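Local coordinates for beta-ketoacyl-[acyl-carrier-protein] synthase FabY (Pseudomonas aeruginosa, PDB 4CW4) that condenses acetyl-CoA with malonyl-ACP to make acetoacetyl-ACP, the primer that starts fatty acid biosynthesis, at residues A[33-38]-A[45-50]; A[135-140]-A[155-160]; A[163-168]-A[320-325]; A[214-219]-A[379-384]; A[452-457]-A[466-471]. One frame throughout, in Å; residues are numbered along the deposited sequence.

Overall arrangement
Contact 1 closes first along the chain and contact 2 follows. The segments of contacts 3 and 4 then alternate, and contact 5 comes last. Contacts 2 to 5 lie in the ketosynthase domain. Contact 2 is peripheral, about 47 Å from the centre of the chain. It adjoins contact 3, because strand 155-163 runs into the loop 163-168; their centres are about 31 Å apart. Contact 4 lies across the chain's centre from both. Contacts 1 and 5 meet where Met33 SD packs on Val471 CG2 (3.8 Å). Contacts 3 and 5 lie nearest the predicted catalytic histidines. Contacts 2, 3 and 5 touch the second subunit, so dimer interface and active-site region are neighbours.

Contact 1 of 5, residues A[33-38]-A[45-50]; sequences MVIESM and ETLAGL
Ile35 and Leu47 meet through the ends of their side chains. Ile35 CD1 lies 4.3 Å from Leu47 CD2. The same methyl is 4.4 Å from Thr46 CG2, so one isoleucine branch touches two successive residues of the helix. The meeting is purely apolar and rather light. With CG1 of Ile35 anti to the backbone N (chi1 -165°), CD1 extends out to the helix. Thr46 presents its methyl to Ile35, while its hydroxyl OG1 is hydrogen-bonded to His28. The turn that carries Ile35 is closed by a backbone bond from Ser37 N to Val34 O (2.9 Å). Arg43 adds a hydrogen bond from NH1 to Ile35 O. All three touching residues are buried. This is apolar packing between consecutive helices joined by a short turn: a residue soon after helix 28-33 folds onto helix 40-53. Helix 74-87 completes the cluster: its Phe86 touches both Ile35 and Leu47. Helix 28-33 packs on Thr46 through Arg31.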
# COMPACT_ATOMS: atom_id res chain seq x y z
N MET A 33 -16.52 25.53 -2.77
CA MET A 33 -16.83 25.35 -1.36
C MET A 33 -17.20 26.67 -0.68
O MET A 33 -18.08 26.67 0.18
CB MET A 33 -15.69 24.62 -0.66
CG MET A 33 -15.53 23.21 -1.18
SD MET A 33 -14.36 22.17 -0.29
CE MET A 33 -12.84 22.52 -1.18
N VAL A 34 -16.57 27.77 -1.07
CA VAL A 34 -16.90 29.08 -0.48
C VAL A 34 -17.56 30.01 -1.49
O VAL A 34 -17.37 31.22 -1.47
CB VAL A 34 -15.66 29.75 0.15
CG1 VAL A 34 -15.12 28.87 1.28
CG2 VAL A 34 -14.58 30.02 -0.90
N ILE A 35 -18.42 29.43 -2.33
CA ILE A 35 -18.85 30.12 -3.55
C ILE A 35 -19.59 31.41 -3.25
O ILE A 35 -19.40 32.43 -3.94
CB ILE A 35 -19.67 29.16 -4.43
CG1 ILE A 35 -19.82 29.72 -5.85
CG2 ILE A 35 -21.03 28.84 -3.79
CD1 ILE A 35 -18.60 29.56 -6.71
N GLU A 36 -20.37 31.41 -2.19
CA GLU A 36 -21.18 32.59 -1.87
C GLU A 36 -20.34 33.72 -1.29
O GLU A 36 -20.77 34.88 -1.24
CB GLU A 36 -22.30 32.19 -0.90
CG GLU A 36 -21.80 31.79 0.46
CD GLU A 36 -21.58 30.28 0.64
OE1 GLU A 36 -21.26 29.52 -0.33
OE2 GLU A 36 -21.74 29.84 1.79
N SER A 37 -19.13 33.40 -0.86
CA SER A 37 -18.24 34.39 -0.25
C SER A 37 -17.29 35.03 -1.26
O SER A 37 -16.60 35.99 -0.93
CB SER A 37 -17.41 33.72 0.86
OG SER A 37 -18.26 33.29 1.91
N MET A 38 -17.21 34.46 -2.46
CA MET A 38 -16.34 34.98 -3.50
C MET A 38 -16.95 36.23 -4.12
O MET A 38 -18.16 36.45 -4.03
CB MET A 38 -16.13 33.94 -4.59
CG MET A 38 -15.46 32.64 -4.11
SD MET A 38 -13.84 32.86 -3.34
CE MET A 38 -12.98 33.67 -4.67
N GLU A 45 -16.76 32.72 -12.90
CA GLU A 45 -15.76 31.97 -13.64
C GLU A 45 -15.77 30.49 -13.23
O GLU A 45 -15.76 29.60 -14.07
CB GLU A 45 -14.36 32.54 -13.38
CG GLU A 45 -13.30 31.85 -14.21
CD GLU A 45 -11.91 32.36 -13.90
OE1 GLU A 45 -11.47 32.25 -12.72
OE2 GLU A 45 -11.27 32.86 -14.84
N THR A 46 -15.78 30.23 -11.93
CA THR A 46 -15.82 28.85 -11.45
C THR A 46 -17.11 28.15 -11.86
O THR A 46 -17.06 27.00 -12.28
CB THR A 46 -15.63 28.81 -9.94
OG1 THR A 46 -14.30 29.22 -9.63
CG2 THR A 46 -15.86 27.40 -9.39
N LEU A 47 -18.24 28.83 -11.72
CA LEU A 47 -19.52 28.27 -12.18
C LEU A 47 -19.54 27.96 -13.67
O LEU A 47 -20.04 26.91 -14.07
CB LEU A 47 -20.70 29.18 -11.80
CG LEU A 47 -21.04 29.32 -10.31
CD1 LEU A 47 -22.20 30.30 -10.10
CD2 LEU A 47 -21.33 27.99 -9.66
N ALA A 48 -19.01 28.86 -14.49
CA ALA A 48 -18.91 28.58 -15.90
C ALA A 48 -18.07 27.32 -16.16
O ALA A 48 -18.44 26.46 -16.97
CB ALA A 48 -18.32 29.77 -16.64
N GLY A 49 -16.95 27.20 -15.48
CA GLY A 49 -16.11 26.02 -15.62
C GLY A 49 -16.80 24.73 -15.21
O GLY A 49 -16.69 23.71 -15.89
N LEU A 50 -17.53 24.78 -14.10
CA LEU A 50 -18.34 23.64 -13.66
C LEU A 50 -19.41 23.32 -14.69
O LEU A 50 -19.64 22.16 -15.01
CB LEU A 50 -19.00 23.93 -12.31
CG LEU A 50 -18.06 23.73 -11.11
CD1 LEU A 50 -18.65 24.36 -9.85
CD2 LEU A 50 -17.80 22.25 -10.89

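Contact 2 of 5, residues A[135-140]-A[155-160]; sequences ANWSIA and CEFKVD
Cys155 SG sits at the edge of the Trp137 indole, near its plane, 4.1 Å from Trp137 NE1. This is a van der Waals and sulfur-aromatic contact; no hydrogen bond crosses between the two segments. The sulfur is 5.1 Å from the centroid of the five-membered ring and 75° off the ring normal. Trp137 CZ2, on the six-membered ring, is also 4.2 Å from Cys155 SG. A torsion of 63° puts SG between the backbone N and the carbonyl carbon of Cys155, which turns it to the indole. Phe157 meets the far end of the indole. Its CZ is 4.1 Å from Trp137 CZ2 and equally near CH2. The two aromatic side chains reach each other from opposite directions, and their rings meet obliquely. Outside the pair, Ile151 of strand 147-151 touches both rings, and Pro130 and Val149 also pack on Trp137. Residues 157-159 pair antiparallel with a strand of the second subunit. Lys158 NZ makes a salt bridge with Asp160 OD2 of that subunit, and Asp160 OD2 makes one with its Lys158 NZ. The contact is an aromatic and sulfur cluster. It joins a small three-stranded antiparallel sheet, through Trp137 just ahead of strand 138-141, to the two-stranded ribbon 104-112/155-163, which runs on antiparallel into the second subunit.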
# COMPACT_ATOMS: atom_id res chain seq x y z
N ALA A 135 -24.50 -36.07 -7.84
CA ALA A 135 -24.76 -37.49 -7.99
C ALA A 135 -26.24 -37.84 -7.96
O ALA A 135 -26.66 -38.85 -8.54
CB ALA A 135 -24.00 -38.28 -6.94
N ASN A 136 -27.05 -37.01 -7.31
CA ASN A 136 -28.45 -37.32 -7.08
C ASN A 136 -29.31 -36.85 -8.24
O ASN A 136 -30.44 -37.32 -8.37
CB ASN A 136 -28.90 -36.68 -5.76
CG ASN A 136 -30.11 -37.35 -5.15
OD1 ASN A 136 -31.24 -36.84 -5.24
ND2 ASN A 136 -29.89 -38.50 -4.52
N TRP A 137 -28.80 -35.96 -9.10
CA TRP A 137 -29.54 -35.47 -10.26
C TRP A 137 -29.70 -36.55 -11.34
O TRP A 137 -28.78 -37.32 -11.61
CB TRP A 137 -28.87 -34.24 -10.90
CG TRP A 137 -28.86 -32.98 -10.06
CD1 TRP A 137 -29.16 -32.88 -8.74
CD2 TRP A 137 -28.56 -31.65 -10.51
NE1 TRP A 137 -29.04 -31.57 -8.33
CE2 TRP A 137 -28.68 -30.80 -9.40
CE3 TRP A 137 -28.19 -31.11 -11.75
CZ2 TRP A 137 -28.44 -29.42 -9.50
CZ3 TRP A 137 -27.97 -29.75 -11.84
CH2 TRP A 137 -28.09 -28.92 -10.71
N SER A 138 -30.88 -36.57 -11.96
CA SER A 138 -31.16 -37.40 -13.12
C SER A 138 -30.85 -36.62 -14.38
O SER A 138 -31.18 -35.44 -14.46
CB SER A 138 -32.67 -37.72 -13.20
OG SER A 138 -33.11 -38.47 -12.10
N ILE A 139 -30.27 -37.29 -15.38
CA ILE A 139 -30.02 -36.69 -16.69
C ILE A 139 -30.45 -37.66 -17.76
O ILE A 139 -30.15 -38.86 -17.68
CB ILE A 139 -28.52 -36.46 -16.95
CG1 ILE A 139 -27.84 -35.93 -15.70
CG2 ILE A 139 -28.33 -35.51 -18.12
CD1 ILE A 139 -28.24 -34.51 -15.32
N ALA A 140 -31.15 -37.15 -18.78
CA ALA A 140 -31.52 -37.97 -19.92
C ALA A 140 -31.33 -37.17 -21.19
O ALA A 140 -31.36 -35.94 -21.16
CB ALA A 140 -32.95 -38.44 -19.79
N CYS A 155 -31.34 -28.91 -2.91
CA CYS A 155 -30.05 -28.36 -3.24
C CYS A 155 -30.14 -26.86 -3.34
O CYS A 155 -31.23 -26.28 -3.30
CB CYS A 155 -29.50 -28.95 -4.52
SG CYS A 155 -30.49 -28.57 -5.92
N GLU A 156 -28.98 -26.23 -3.44
CA GLU A 156 -28.86 -24.80 -3.37
C GLU A 156 -28.54 -24.21 -4.71
O GLU A 156 -27.52 -24.54 -5.32
CB GLU A 156 -27.75 -24.41 -2.39
CG GLU A 156 -28.09 -24.72 -0.95
CD GLU A 156 -27.07 -24.14 0.00
OE1 GLU A 156 -26.06 -23.61 -0.48
OE2 GLU A 156 -27.30 -24.22 1.22
N PHE A 157 -29.41 -23.35 -5.18
CA PHE A 157 -29.11 -22.48 -6.30
C PHE A 157 -28.84 -21.09 -5.77
O PHE A 157 -29.27 -20.73 -4.68
CB PHE A 157 -30.30 -22.44 -7.26
CG PHE A 157 -30.51 -23.73 -7.97
CD1 PHE A 157 -29.67 -24.08 -8.99
CD2 PHE A 157 -31.50 -24.61 -7.60
CE1 PHE A 157 -29.82 -25.28 -9.66
CE2 PHE A 157 -31.65 -25.80 -8.26
CZ PHE A 157 -30.80 -26.13 -9.30
N LYS A 158 -28.12 -20.31 -6.56
CA LYS A 158 -28.00 -18.88 -6.29
C LYS A 158 -28.83 -18.12 -7.32
O LYS A 158 -28.76 -18.39 -8.51
CB LYS A 158 -26.56 -18.42 -6.33
CG LYS A 158 -25.81 -18.49 -4.96
CD LYS A 158 -25.94 -19.83 -4.24
CE LYS A 158 -25.15 -20.95 -4.92
NZ LYS A 158 -25.08 -22.23 -4.09
N VAL A 159 -29.66 -17.19 -6.84
CA VAL A 159 -30.54 -16.41 -7.71
C VAL A 159 -30.26 -14.91 -7.56
O VAL A 159 -30.00 -14.43 -6.47
CB VAL A 159 -32.04 -16.72 -7.42
CG1 VAL A 159 -32.37 -18.14 -7.74
CG2 VAL A 159 -32.42 -16.41 -5.98
N ASP A 160 -30.36 -14.18 -8.67
CA ASP A 160 -30.21 -12.74 -8.64
C ASP A 160 -31.30 -12.12 -7.79
O ASP A 160 -32.47 -12.47 -7.91
CB ASP A 160 -30.28 -12.17 -10.05
CG ASP A 160 -29.22 -12.75 -10.94
OD1 ASP A 160 -28.04 -12.72 -10.56
OD2 ASP A 160 -29.59 -13.33 -11.98

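Contact 3 of 5, residues A[163-168]-A[320-325]; sequences RALTVK and ECIEGY
Leu165, Val167 and Ile322 form the apolar part of a loop-on-helix contact in the ketosynthase domain of the thiolase-like superfamily. The loop follows strand 155-163, and the helix is 319-327. Ile322 uses two branches. Its CG2, anti to the backbone N, comes 3.7 Å from Val167 CB and also touches Val167 CG1. Its CG1 is anti to the carbonyl carbon instead (chi1 -65°), and CD1 beyond it lies 3.9 Å from Leu165 CD1. The leucine runs roughly perpendicular to the isoleucine. All three residues are buried, and the side chain of Val167 is about 11 Å from that of His477, a predicted active-site residue. Lys168 NZ braces the loop by donating to Leu165 O (2.7 Å), and it also pairs with Asp102.

Beside these apolar chains lies a charged pair. Glu323 is extended. Arg163 leaves its backbone with CG flanked by N and C (chi1 66°), then bends at chi3 (-62°). Arg163 NH1 and Glu323 OE1 form only a long salt bridge of 4.0 Å, with the oxygen well out of the guanidinium plane. The stronger partner of this carboxylate is Arg245 of the second subunit, and Glu323 OE2 also accepts Val251 N of that subunit. One water bridges the pair: it accepts from Arg163 NH1 at 2.7 Å and donates to Glu323 OE1 at 2.9 Å.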
# COMPACT_ATOMS: atom_id res chain seq x y z
N ARG A 163 -31.25 -5.47 -3.30
CA ARG A 163 -31.47 -4.97 -1.95
C ARG A 163 -31.13 -3.50 -1.84
O ARG A 163 -30.45 -2.94 -2.69
CB ARG A 163 -30.65 -5.77 -0.93
CG ARG A 163 -29.13 -5.61 -1.09
CD ARG A 163 -28.36 -6.48 -0.13
NE ARG A 163 -28.65 -6.11 1.25
CZ ARG A 163 -28.03 -5.15 1.93
NH1 ARG A 163 -27.05 -4.45 1.38
NH2 ARG A 163 -28.41 -4.88 3.17
N ALA A 164 -31.60 -2.88 -0.77
CA ALA A 164 -31.31 -1.49 -0.50
C ALA A 164 -30.13 -1.40 0.47
O ALA A 164 -30.01 -2.20 1.38
CB ALA A 164 -32.51 -0.80 0.08
N LEU A 165 -29.26 -0.43 0.23
CA LEU A 165 -28.20 -0.11 1.18
C LEU A 165 -28.77 0.81 2.24
O LEU A 165 -29.67 1.61 1.97
CB LEU A 165 -27.05 0.61 0.46
CG LEU A 165 -26.34 -0.11 -0.69
CD1 LEU A 165 -25.36 0.82 -1.38
CD2 LEU A 165 -25.61 -1.33 -0.17
N THR A 166 -28.26 0.73 3.46
CA THR A 166 -28.70 1.65 4.51
C THR A 166 -28.16 3.07 4.30
O THR A 166 -28.67 4.02 4.87
CB THR A 166 -28.27 1.17 5.89
OG1 THR A 166 -26.85 1.13 5.94
CG2 THR A 166 -28.86 -0.22 6.19
N VAL A 167 -27.11 3.19 3.49
CA VAL A 167 -26.44 4.46 3.18
C VAL A 167 -26.86 4.90 1.78
O VAL A 167 -26.86 4.08 0.86
CB VAL A 167 -24.91 4.25 3.24
CG1 VAL A 167 -24.14 5.43 2.66
CG2 VAL A 167 -24.49 3.97 4.68
N LYS A 168 -27.23 6.17 1.63
CA LYS A 168 -27.74 6.65 0.35
C LYS A 168 -26.91 7.78 -0.25
O LYS A 168 -27.28 8.29 -1.29
CB LYS A 168 -29.19 7.17 0.48
CG LYS A 168 -30.18 6.29 1.26
CD LYS A 168 -30.51 5.00 0.55
CE LYS A 168 -31.51 4.17 1.36
NZ LYS A 168 -31.74 2.88 0.71
N GLU A 320 -19.90 -2.82 -2.33
CA GLU A 320 -19.15 -3.62 -1.37
C GLU A 320 -18.44 -2.73 -0.35
O GLU A 320 -18.40 -3.05 0.85
CB GLU A 320 -18.15 -4.51 -2.09
CG GLU A 320 -18.76 -5.57 -3.03
CD GLU A 320 -19.16 -5.04 -4.39
OE1 GLU A 320 -18.95 -3.82 -4.69
OE2 GLU A 320 -19.69 -5.85 -5.18
N CYS A 321 -17.87 -1.62 -0.82
CA CYS A 321 -17.19 -0.69 0.09
C CYS A 321 -18.18 -0.07 1.04
O CYS A 321 -17.91 0.06 2.22
CB CYS A 321 -16.48 0.39 -0.69
SG CYS A 321 -15.21 -0.21 -1.74
N ILE A 322 -19.34 0.32 0.52
CA ILE A 322 -20.36 0.93 1.34
C ILE A 322 -20.83 -0.06 2.40
O ILE A 322 -20.91 0.29 3.59
CB ILE A 322 -21.54 1.47 0.50
CG1 ILE A 322 -21.07 2.61 -0.42
CG2 ILE A 322 -22.68 1.93 1.40
CD1 ILE A 322 -22.08 2.97 -1.50
N GLU A 323 -21.13 -1.29 2.00
CA GLU A 323 -21.55 -2.28 2.98
C GLU A 323 -20.46 -2.61 3.99
O GLU A 323 -20.75 -2.80 5.17
CB GLU A 323 -22.08 -3.55 2.33
CG GLU A 323 -22.66 -4.50 3.38
CD GLU A 323 -23.23 -5.80 2.85
OE1 GLU A 323 -23.36 -5.97 1.63
OE2 GLU A 323 -23.56 -6.65 3.70
N GLY A 324 -19.21 -2.67 3.54
CA GLY A 324 -18.09 -2.97 4.42
C GLY A 324 -17.92 -1.94 5.54
O GLY A 324 -17.72 -2.28 6.70
N TYR A 325 -17.98 -0.66 5.18
CA TYR A 325 -17.92 0.39 6.19
C TYR A 325 -19.18 0.46 7.06
O TYR A 325 -19.09 0.69 8.26
CB TYR A 325 -17.62 1.74 5.56
CG TYR A 325 -16.18 1.94 5.16
CD1 TYR A 325 -15.19 2.11 6.11
CD2 TYR A 325 -15.81 1.95 3.83
CE1 TYR A 325 -13.86 2.31 5.74
CE2 TYR A 325 -14.49 2.16 3.45
CZ TYR A 325 -13.52 2.32 4.41
OH TYR A 325 -12.21 2.50 4.05
O HOH W 1 -25.12 -5.09 -0.47

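Contact 4 of 5, residues A[214-219]-A[379-384]; sequences VDNVQP and LRLGAD
Arg380 grips Asn216 with a single nitrogen, and this is the tight part of the contact. NH1 donates to the backbone oxygen Asn216 O at 2.9 Å and to the side-chain oxygen Asn216 OD1, also at 2.9 Å. Both bonds use a lone pair in the carbonyl plane. OD1 lies in the guanidinium plane, whereas the backbone oxygen is tilted 17° from it. The amide and guanidinium planes stand 41° apart. Arg380 extends from the helix with CG anti to the backbone N; a bend at chi3 (-46°) then aims the guanidinium at the asparagine.

Leu381 packs against the same amide. Its CD2 lies 3.7 Å from Asn216 CG and 3.8 Å from Asn216 ND2. That nitrogen is hydrogen-bonded to Thr212 O in the helix before it. With OD1 held by Arg380, both ends of the amide are bonded and its rotation is set.

At the solvent side a water extends the grip. It donates to Asn216 O at 2.7 Å, so this oxygen is held twice, by Arg380 NH1 and by the water. Its bond from Arg380 NH2, at the guanidinium edge, is longer at 3.1 Å. All three touching residues are partly exposed. The contact thus joins the ends of two helices, 210-215 and 375-381, on the surface. Helix 375-381 ends at Leu381, and Gly382, with positive phi, closes it in a Schellman motif.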
# COMPACT_ATOMS: atom_id res chain seq x y z
N VAL A 214 12.41 18.11 -16.58
CA VAL A 214 13.25 16.92 -16.71
C VAL A 214 14.67 17.29 -17.16
O VAL A 214 15.65 16.73 -16.64
CB VAL A 214 12.61 15.91 -17.69
CG1 VAL A 214 13.49 14.69 -17.83
CG2 VAL A 214 11.24 15.48 -17.19
N ASP A 215 14.79 18.22 -18.11
CA ASP A 215 16.09 18.66 -18.64
C ASP A 215 16.96 19.33 -17.56
O ASP A 215 18.18 19.48 -17.73
CB ASP A 215 15.90 19.69 -19.76
CG ASP A 215 15.59 19.07 -21.12
OD1 ASP A 215 15.73 17.84 -21.30
OD2 ASP A 215 15.21 19.85 -22.03
N ASN A 216 16.33 19.76 -16.46
CA ASN A 216 17.04 20.48 -15.41
C ASN A 216 17.44 19.67 -14.19
O ASN A 216 17.99 20.22 -13.25
CB ASN A 216 16.24 21.71 -14.97
CG ASN A 216 16.52 22.92 -15.83
OD1 ASN A 216 17.38 23.75 -15.51
ND2 ASN A 216 15.82 23.03 -16.95
N VAL A 217 17.17 18.36 -14.20
CA VAL A 217 17.53 17.49 -13.09
C VAL A 217 18.12 16.18 -13.62
O VAL A 217 18.04 15.91 -14.82
CB VAL A 217 16.32 17.21 -12.16
CG1 VAL A 217 15.78 18.52 -11.58
CG2 VAL A 217 15.21 16.46 -12.88
N GLN A 218 18.75 15.39 -12.76
CA GLN A 218 19.19 14.05 -13.15
C GLN A 218 17.99 13.10 -13.24
O GLN A 218 16.94 13.34 -12.64
CB GLN A 218 20.26 13.51 -12.19
CG GLN A 218 21.50 14.40 -12.17
CD GLN A 218 22.68 13.82 -11.43
OE1 GLN A 218 22.75 12.63 -11.23
NE2 GLN A 218 23.59 14.67 -11.01
N PRO A 219 18.13 12.03 -14.03
CA PRO A 219 16.96 11.16 -14.25
C PRO A 219 16.38 10.52 -12.98
O PRO A 219 15.18 10.25 -12.92
CB PRO A 219 17.49 10.07 -15.19
CG PRO A 219 18.62 10.74 -15.91
CD PRO A 219 19.27 11.65 -14.89
N LEU A 379 13.57 28.27 -7.78
CA LEU A 379 14.16 29.58 -8.03
C LEU A 379 14.70 29.65 -9.46
O LEU A 379 14.44 30.59 -10.21
CB LEU A 379 15.30 29.83 -7.03
CG LEU A 379 15.83 31.26 -6.92
CD1 LEU A 379 14.91 32.11 -6.03
CD2 LEU A 379 17.27 31.26 -6.40
N ARG A 380 15.46 28.61 -9.83
CA ARG A 380 16.05 28.52 -11.16
C ARG A 380 15.01 28.55 -12.29
O ARG A 380 15.24 29.17 -13.32
CB ARG A 380 16.90 27.24 -11.28
CG ARG A 380 17.77 27.23 -12.51
CD ARG A 380 18.25 25.85 -12.91
NE ARG A 380 18.77 25.08 -11.81
CZ ARG A 380 18.94 23.76 -11.84
NH1 ARG A 380 18.64 23.07 -12.94
NH2 ARG A 380 19.40 23.12 -10.79
N LEU A 381 13.88 27.88 -12.08
CA LEU A 381 12.90 27.70 -13.15
C LEU A 381 11.82 28.75 -13.16
O LEU A 381 11.00 28.78 -14.08
CB LEU A 381 12.21 26.34 -13.04
CG LEU A 381 13.11 25.12 -13.16
CD1 LEU A 381 12.26 23.86 -13.10
CD2 LEU A 381 13.94 25.16 -14.42
N GLY A 382 11.80 29.63 -12.16
CA GLY A 382 10.71 30.58 -12.05
C GLY A 382 9.38 29.91 -11.68
O GLY A 382 8.30 30.41 -12.04
N ALA A 383 9.44 28.78 -10.98
CA ALA A 383 8.23 28.07 -10.56
C ALA A 383 7.47 28.90 -9.54
O ALA A 383 8.08 29.54 -8.66
CB ALA A 383 8.59 26.74 -9.95
N ASP A 384 6.16 28.90 -9.65
CA ASP A 384 5.35 29.61 -8.69
C ASP A 384 5.40 28.88 -7.35
O ASP A 384 5.77 27.71 -7.26
CB ASP A 384 3.88 29.72 -9.19
CG ASP A 384 3.15 30.95 -8.68
OD1 ASP A 384 3.63 31.62 -7.74
OD2 ASP A 384 2.08 31.25 -9.23
O HOH W 2 20.22 20.22 -11.68

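Contact 5 of 5, residues A[452-457]-A[466-471]; sequences EILDRV and WPVTAV
Trp466 turns the edge of its indole to the helix, at Leu454. Its CZ3 is 3.5 Å from the backbone oxygen Leu454 O, which lies near the ring plane. The same carbon is 4.2 Å from Leu454 CB. An indole edge thus meets both the backbone and the root of one residue. A chi1 of -152°, with CG anti to the backbone N, swings the six-membered ring of Trp466 to the helix. Val457, one turn on, meets the neighbouring ring carbon obliquely: Val457 CG1 is 4.3 Å from Trp466 CH2. Leu454 runs along the strand direction to Val468. With CG anti to the carbonyl carbon, it brings CD1 to 4.4 Å from Val468 CG2. Trp466 and Val468 both point to the helix.

The four touching residues are buried. The one polar side-chain atom of the tryptophan, NE1, is satisfied by a hydrogen bond with Ser434 OG. Val436 and Leu517 of the neighbouring strands both pack on Leu454 and Trp466. The side chain of Leu454 is about 8 Å from that of His439, a predicted active-site residue. Helix segment and strand run nearly antiparallel, at 158°, with axes 10.7 Å apart. This is the packing of helix 444-461 on strand 466-469 in a beta-alpha-beta crossover that starts at strand 434-437, as expected of the thiolase fold.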
# COMPACT_ATOMS: atom_id res chain seq x y z
N GLU A 452 -10.74 17.41 21.65
CA GLU A 452 -9.96 17.34 22.88
C GLU A 452 -8.46 17.43 22.59
O GLU A 452 -7.74 18.13 23.29
CB GLU A 452 -10.28 16.07 23.67
CG GLU A 452 -9.47 15.98 24.93
CD GLU A 452 -10.04 14.98 25.91
OE1 GLU A 452 -10.87 14.14 25.51
OE2 GLU A 452 -9.66 15.06 27.10
N ILE A 453 -7.98 16.72 21.57
CA ILE A 453 -6.58 16.85 21.18
C ILE A 453 -6.23 18.28 20.79
O ILE A 453 -5.24 18.85 21.26
CB ILE A 453 -6.26 15.93 20.01
CG1 ILE A 453 -6.34 14.47 20.46
CG2 ILE A 453 -4.89 16.22 19.42
CD1 ILE A 453 -6.43 13.47 19.33
N LEU A 454 -7.01 18.88 19.90
CA LEU A 454 -6.69 20.24 19.46
C LEU A 454 -6.74 21.25 20.61
O LEU A 454 -5.89 22.12 20.73
CB LEU A 454 -7.61 20.69 18.33
CG LEU A 454 -7.59 19.82 17.07
CD1 LEU A 454 -8.64 20.30 16.08
CD2 LEU A 454 -6.21 19.81 16.43
N ASP A 455 -7.75 21.12 21.45
CA ASP A 455 -7.90 22.00 22.59
C ASP A 455 -6.70 21.89 23.54
O ASP A 455 -6.19 22.89 24.04
CB ASP A 455 -9.19 21.66 23.33
CG ASP A 455 -9.63 22.75 24.27
OD1 ASP A 455 -9.69 23.94 23.86
OD2 ASP A 455 -9.93 22.40 25.42
N ARG A 456 -6.24 20.67 23.78
CA ARG A 456 -5.15 20.47 24.72
C ARG A 456 -3.78 20.89 24.16
O ARG A 456 -2.93 21.40 24.89
CB ARG A 456 -5.13 19.03 25.21
CG ARG A 456 -6.36 18.68 26.03
CD ARG A 456 -6.23 17.28 26.61
NE ARG A 456 -5.08 17.21 27.50
CZ ARG A 456 -4.49 16.09 27.88
NH1 ARG A 456 -4.93 14.92 27.46
NH2 ARG A 456 -3.43 16.15 28.68
N VAL A 457 -3.58 20.72 22.86
CA VAL A 457 -2.37 21.24 22.22
C VAL A 457 -2.42 22.77 22.20
O VAL A 457 -1.42 23.43 22.48
CB VAL A 457 -2.17 20.66 20.81
CG1 VAL A 457 -1.05 21.36 20.10
CG2 VAL A 457 -1.90 19.17 20.91
N TRP A 466 -8.41 29.16 18.15
CA TRP A 466 -7.67 28.52 17.06
C TRP A 466 -8.65 28.17 15.96
O TRP A 466 -9.55 27.36 16.17
CB TRP A 466 -7.02 27.24 17.55
CG TRP A 466 -5.76 26.79 16.84
CD1 TRP A 466 -5.04 27.47 15.91
CD2 TRP A 466 -5.08 25.55 17.06
NE1 TRP A 466 -3.94 26.72 15.53
CE2 TRP A 466 -3.94 25.54 16.23
CE3 TRP A 466 -5.33 24.46 17.88
CZ2 TRP A 466 -3.05 24.47 16.20
CZ3 TRP A 466 -4.45 23.39 17.86
CH2 TRP A 466 -3.31 23.41 17.03
N PRO A 467 -8.50 28.79 14.78
CA PRO A 467 -9.53 28.53 13.77
C PRO A 467 -9.44 27.12 13.21
O PRO A 467 -8.35 26.62 12.87
CB PRO A 467 -9.23 29.58 12.69
CG PRO A 467 -8.40 30.62 13.39
CD PRO A 467 -7.59 29.87 14.39
N VAL A 468 -10.62 26.50 13.11
CA VAL A 468 -10.77 25.13 12.64
C VAL A 468 -11.73 25.08 11.45
O VAL A 468 -12.80 25.68 11.46
CB VAL A 468 -11.31 24.22 13.77
CG1 VAL A 468 -11.60 22.80 13.27
CG2 VAL A 468 -10.36 24.18 14.95
N THR A 469 -11.34 24.34 10.41
CA THR A 469 -12.18 24.09 9.26
C THR A 469 -12.18 22.59 8.97
O THR A 469 -11.31 21.87 9.45
CB THR A 469 -11.71 24.93 8.05
OG1 THR A 469 -12.64 24.83 6.96
CG2 THR A 469 -10.31 24.54 7.59
N ALA A 470 -13.19 22.11 8.24
CA ALA A 470 -13.39 20.68 8.02
C ALA A 470 -13.89 20.39 6.60
O ALA A 470 -15.06 20.50 6.30
CB ALA A 470 -14.36 20.12 9.06
N VAL A 471 -12.95 20.05 5.73
CA VAL A 471 -13.24 19.93 4.31
C VAL A 471 -14.25 18.81 4.02
O VAL A 471 -14.97 18.86 3.03
CB VAL A 471 -11.95 19.72 3.48
CG1 VAL A 471 -11.45 18.27 3.63
CG2 VAL A 471 -12.17 20.11 2.02